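Local coordinates for protein disulfide oxidoreductase (Xylella fastidiosa, PDB 2REM) that probably acts as a DsbA-type periplasmic thiol-disulfide oxidoreductase, introducing disulfide bonds into secreted proteins through a redox-active pair of cysteines in a thioredoxin fold, at residues D112-A115 with V116-G120; A80-L84 with G85-R89. All coordinates share one frame; numbering follows the deposited sequence.

Contact 1 (D112-A115 with V116-G120); sequences DELA and VFYAG
Leu114 and Tyr118 sit one turn apart on helix 111-119, part of the helical region that DsbA proteins insert between strands of the thioredoxin fold; they are joined by their backbone bond and only loosely by side chain (Leu114 CB to Tyr118 CD2, 4.5 Å). The helical register is set by four backbone bonds, Val116 to Asp112, Phe117 to Glu113, Tyr118 to Leu114 and Ala119 to Ala115; the third is nearly straight, with Tyr118 N 2.9 Å from Leu114 O and an N-H...O angle of 169°. Leu114 O also lies 3.1 Å from CD2 of the Tyr118 ring, approaching obliquely. With CG beside its backbone N (chi1 -70°), that ring leans back along the preceding turn. Phe117 turns differently: CG is anti to N (chi1 176°), and its ring presents an edge to the tyrosine, CD2 sitting 3.5 Å above the Tyr118 plane, over the ring centre. Leu114, Phe117 and Tyr118 all touch Met94 of helix 87-101, and the Tyr118 ring also meets that of Phe128 of helix 125-132, the two planes nearly parallel. At the helix start, Glu113 OE1 accepts a hydrogen bond from Gly110 N. Val116, an exposed residue, packs back on the chain: its CG2 rests 3.2 Å from Asp112 O.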
loop_
_atom_site.group_PDB
_atom_site.type_symbol
_atom_site.label_atom_id
_atom_site.label_comp_id
_atom_site.label_asym_id
_atom_site.label_seq_id
_atom_site.Cartn_x
_atom_site.Cartn_y
_atom_site.Cartn_z
ATOM N N ASP A 112 18.737 -11.320 -4.148
ATOM C CA ASP A 112 19.647 -10.983 -5.250
ATOM C C ASP A 112 18.999 -10.499 -6.550
ATOM O O ASP A 112 19.550 -9.606 -7.184
ATOM C CB ASP A 112 20.858 -11.921 -5.421
ATOM C CG ASP A 112 20.485 -13.343 -5.703
ATOM O OD1 ASP A 112 20.929 -14.223 -4.915
ATOM O OD2 ASP A 112 19.787 -13.580 -6.715
ATOM N N GLU A 113 17.837 -11.030 -6.921
ATOM C CA GLU A 113 17.071 -10.444 -8.015
ATOM C C GLU A 113 16.674 -9.034 -7.574
ATOM O O GLU A 113 16.672 -8.118 -8.368
ATOM C CB GLU A 113 15.785 -11.211 -8.298
ATOM C CG GLU A 113 15.934 -12.494 -9.106
ATOM C CD GLU A 113 15.986 -13.731 -8.230
ATOM O OE1 GLU A 113 15.867 -13.615 -6.985
ATOM O OE2 GLU A 113 16.155 -14.825 -8.800
ATOM N N LEU A 114 16.317 -8.884 -6.303
ATOM C CA LEU A 114 15.801 -7.602 -5.855
ATOM C C LEU A 114 16.926 -6.591 -5.801
ATOM O O LEU A 114 16.750 -5.439 -6.194
ATOM C CB LEU A 114 15.078 -7.720 -4.517
ATOM C CG LEU A 114 13.745 -8.505 -4.563
ATOM C CD1 LEU A 114 13.231 -8.716 -3.149
ATOM C CD2 LEU A 114 12.711 -7.762 -5.447
ATOM N N ALA A 115 18.082 -7.015 -5.316
ATOM C CA ALA A 115 19.215 -6.093 -5.234
ATOM C C ALA A 115 19.591 -5.605 -6.625
ATOM O O ALA A 115 19.935 -4.432 -6.794
ATOM C CB ALA A 115 20.405 -6.720 -4.516
ATOM N N VAL A 116 19.512 -6.488 -7.628
ATOM C CA VAL A 116 19.860 -6.096 -8.995
ATOM C C VAL A 116 18.875 -5.031 -9.440
ATOM O O VAL A 116 19.280 -4.024 -9.981
ATOM C CB VAL A 116 19.898 -7.302 -9.981
ATOM C CG1 VAL A 116 19.994 -6.838 -11.422
ATOM C CG2 VAL A 116 21.077 -8.205 -9.644
ATOM N N PHE A 117 17.594 -5.240 -9.155
ATOM C CA PHE A 117 16.568 -4.279 -9.510
ATOM C C PHE A 117 16.871 -2.900 -8.903
ATOM O O PHE A 117 16.921 -1.880 -9.620
ATOM C CB PHE A 117 15.178 -4.772 -9.083
ATOM C CG PHE A 117 14.099 -3.781 -9.347
ATOM C CD1 PHE A 117 13.526 -3.695 -10.617
ATOM C CD2 PHE A 117 13.721 -2.871 -8.371
ATOM C CE1 PHE A 117 12.548 -2.762 -10.893
ATOM C CE2 PHE A 117 12.727 -1.905 -8.647
ATOM C CZ PHE A 117 12.136 -1.872 -9.907
ATOM N N TYR A 118 17.077 -2.875 -7.583
ATOM C CA TYR A 118 17.288 -1.623 -6.888
ATOM C C TYR A 118 18.652 -1.005 -7.189
ATOM O O TYR A 118 18.824 0.215 -7.063
ATOM C CB TYR A 118 17.019 -1.804 -5.383
ATOM C CG TYR A 118 15.538 -2.010 -5.168
ATOM C CD1 TYR A 118 14.644 -0.948 -5.354
ATOM C CD2 TYR A 118 15.027 -3.253 -4.808
ATOM C CE1 TYR A 118 13.268 -1.114 -5.183
ATOM C CE2 TYR A 118 13.631 -3.449 -4.619
ATOM C CZ TYR A 118 12.773 -2.370 -4.817
ATOM O OH TYR A 118 11.429 -2.531 -4.616
ATOM N N ALA A 119 19.605 -1.834 -7.629
ATOM C CA ALA A 119 20.886 -1.321 -8.118
ATOM C C ALA A 119 20.655 -0.279 -9.221
ATOM O O ALA A 119 21.449 0.641 -9.395
ATOM C CB ALA A 119 21.773 -2.440 -8.628
ATOM N N GLY A 120 19.551 -0.420 -9.953
ATOM C CA GLY A 120 19.215 0.508 -11.009
ATOM C C GLY A 120 18.834 1.867 -10.451
ATOM O O GLY A 120 18.887 2.861 -11.168
#

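Contact 2 (A80-L84 with G85-R89); sequences AADVL and GVAKR
A Schellman motif closes helix 71-83 at Ala81, Asp82 and Gly85, and helix 87-101 starts almost at once, with Val86 as its N-cap residue. Two bonds run back into the last turn. Val86 N reaches Ala81 O at 2.8 Å with an N-H...O angle of 164°; Gly85 N reaches Asp82 O at 3.0 Å, coming from above the carbonyl plane rather than along a lone pair. Gly85 makes the reversal with a positive phi of 76°. The apolar side is formed by Val86: chi1 of -60° sets its CG1 anti to the carbonyl carbon and leaves CG2 between N and that carbon, where it meets Ala81 CB at 4.0 Å. Ala87 folds its methyl over the same turn, its CB 3.5 Å from Asp82 N. On the polar side a water links the two helices: it donates to Asp82 OD1 at 3.1 Å and accepts from Ala87 N at 2.9 Å, so the water takes the amide and is itself held by the carboxylate. Paired backbone bonds, a glycine in the left-handed helical region and an apolar contact bridging the turn are the marks of a Schellman C-cap.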
loop_
_atom_site.group_PDB
_atom_site.type_symbol
_atom_site.label_atom_id
_atom_site.label_comp_id
_atom_site.label_asym_id
_atom_site.label_seq_id
_atom_site.Cartn_x
_atom_site.Cartn_y
_atom_site.Cartn_z
ATOM N N ALA A 80 12.013 -2.183 2.196
ATOM C CA ALA A 80 13.444 -1.893 2.053
ATOM C C ALA A 80 13.632 -0.689 1.112
ATOM O O ALA A 80 14.384 0.220 1.406
ATOM C CB ALA A 80 14.200 -3.115 1.520
ATOM N N ALA A 81 12.910 -0.690 -0.007
ATOM C CA ALA A 81 12.975 0.429 -0.960
ATOM C C ALA A 81 12.594 1.722 -0.277
ATOM O O ALA A 81 13.217 2.756 -0.486
ATOM C CB ALA A 81 12.039 0.180 -2.119
ATOM N N ASP A 82 11.549 1.659 0.534
ATOM C CA ASP A 82 11.071 2.846 1.231
ATOM C C ASP A 82 12.064 3.346 2.255
ATOM O O ASP A 82 12.340 4.536 2.313
ATOM C CB ASP A 82 9.699 2.620 1.879
ATOM C CG ASP A 82 9.017 3.924 2.240
ATOM O OD1 ASP A 82 9.205 4.921 1.515
ATOM O OD2 ASP A 82 8.295 3.967 3.230
ATOM N N VAL A 83 12.589 2.435 3.062
ATOM C CA VAL A 83 13.668 2.760 3.993
ATOM C C VAL A 83 14.823 3.418 3.260
ATOM O O VAL A 83 15.419 4.357 3.762
ATOM C CB VAL A 83 14.175 1.494 4.752
ATOM C CG1 VAL A 83 15.558 1.740 5.399
ATOM C CG2 VAL A 83 13.138 1.034 5.805
ATOM N N LEU A 84 15.104 2.935 2.059
ATOM C CA LEU A 84 16.242 3.415 1.274
ATOM C C LEU A 84 15.910 4.671 0.446
ATOM O O LEU A 84 16.774 5.242 -0.170
ATOM C CB LEU A 84 16.781 2.275 0.387
ATOM C CG LEU A 84 17.400 1.099 1.160
ATOM C CD1 LEU A 84 17.647 -0.138 0.322
ATOM C CD2 LEU A 84 18.658 1.528 1.921
ATOM N N GLY A 85 14.652 5.099 0.481
ATOM C CA GLY A 85 14.212 6.312 -0.195
ATOM C C GLY A 85 14.069 6.160 -1.699
ATOM O O GLY A 85 14.155 7.138 -2.437
ATOM N N VAL A 86 13.876 4.938 -2.163
ATOM C CA VAL A 86 13.750 4.686 -3.592
ATOM C C VAL A 86 12.425 4.011 -3.958
ATOM O O VAL A 86 12.229 3.599 -5.099
ATOM C CB VAL A 86 14.955 3.867 -4.172
ATOM C CG1 VAL A 86 16.288 4.612 -3.960
ATOM C CG2 VAL A 86 14.985 2.444 -3.607
ATOM N N ALA A 87 11.512 3.888 -2.993
ATOM C CA ALA A 87 10.235 3.234 -3.247
ATOM C C ALA A 87 9.422 4.042 -4.260
ATOM O O ALA A 87 8.960 3.493 -5.277
ATOM C CB ALA A 87 9.448 3.047 -1.941
ATOM N N LYS A 88 9.260 5.343 -3.993
ATOM C CA LYS A 88 8.425 6.177 -4.858
ATOM C C LYS A 88 8.960 6.185 -6.302
ATOM O O LYS A 88 8.183 6.099 -7.245
ATOM C CB LYS A 88 8.302 7.609 -4.313
ATOM C CG LYS A 88 7.562 7.715 -2.949
ATOM C CD LYS A 88 7.111 9.151 -2.672
ATOM C CE LYS A 88 6.396 9.248 -1.307
ATOM N NZ LYS A 88 7.369 8.990 -0.193
ATOM N N ARG A 89 10.277 6.314 -6.479
ATOM C CA ARG A 89 10.826 6.401 -7.834
ATOM C C ARG A 89 10.812 5.046 -8.569
ATOM O O ARG A 89 10.903 5.012 -9.778
ATOM C CB ARG A 89 12.262 6.919 -7.794
ATOM C CG ARG A 89 13.127 6.021 -6.945
ATOM C CD ARG A 89 14.592 6.341 -6.996
ATOM N NE ARG A 89 14.882 7.748 -6.851
ATOM C CZ ARG A 89 16.103 8.231 -6.639
ATOM N NH1 ARG A 89 17.142 7.408 -6.525
ATOM N NH2 ARG A 89 16.287 9.541 -6.546
HETATM O O HOH W 1 10.899 5.830 -0.911
#

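How the contacts relate
Tyr118 joins the two contacts directly. Its ring reaches the turn of contact 2, with CE1 3.5 Å from Ala81 CB and CD1 3.8 Å from Val86 CG2, both methyls lying out of the ring plane on the side opposite Phe117. The contact centres are about 12 Å apart and lie on the same side of the chain's centre, contact 1 farther out (about 21 Å against 13 Å). The remainder of helix 87-101 and the loop after it lie between them in sequence. Both belong to the helical region between strands 58-64 and 158-161, and neither includes the predicted redox pair Cys37 and Cys40, whose disulfide is absent here.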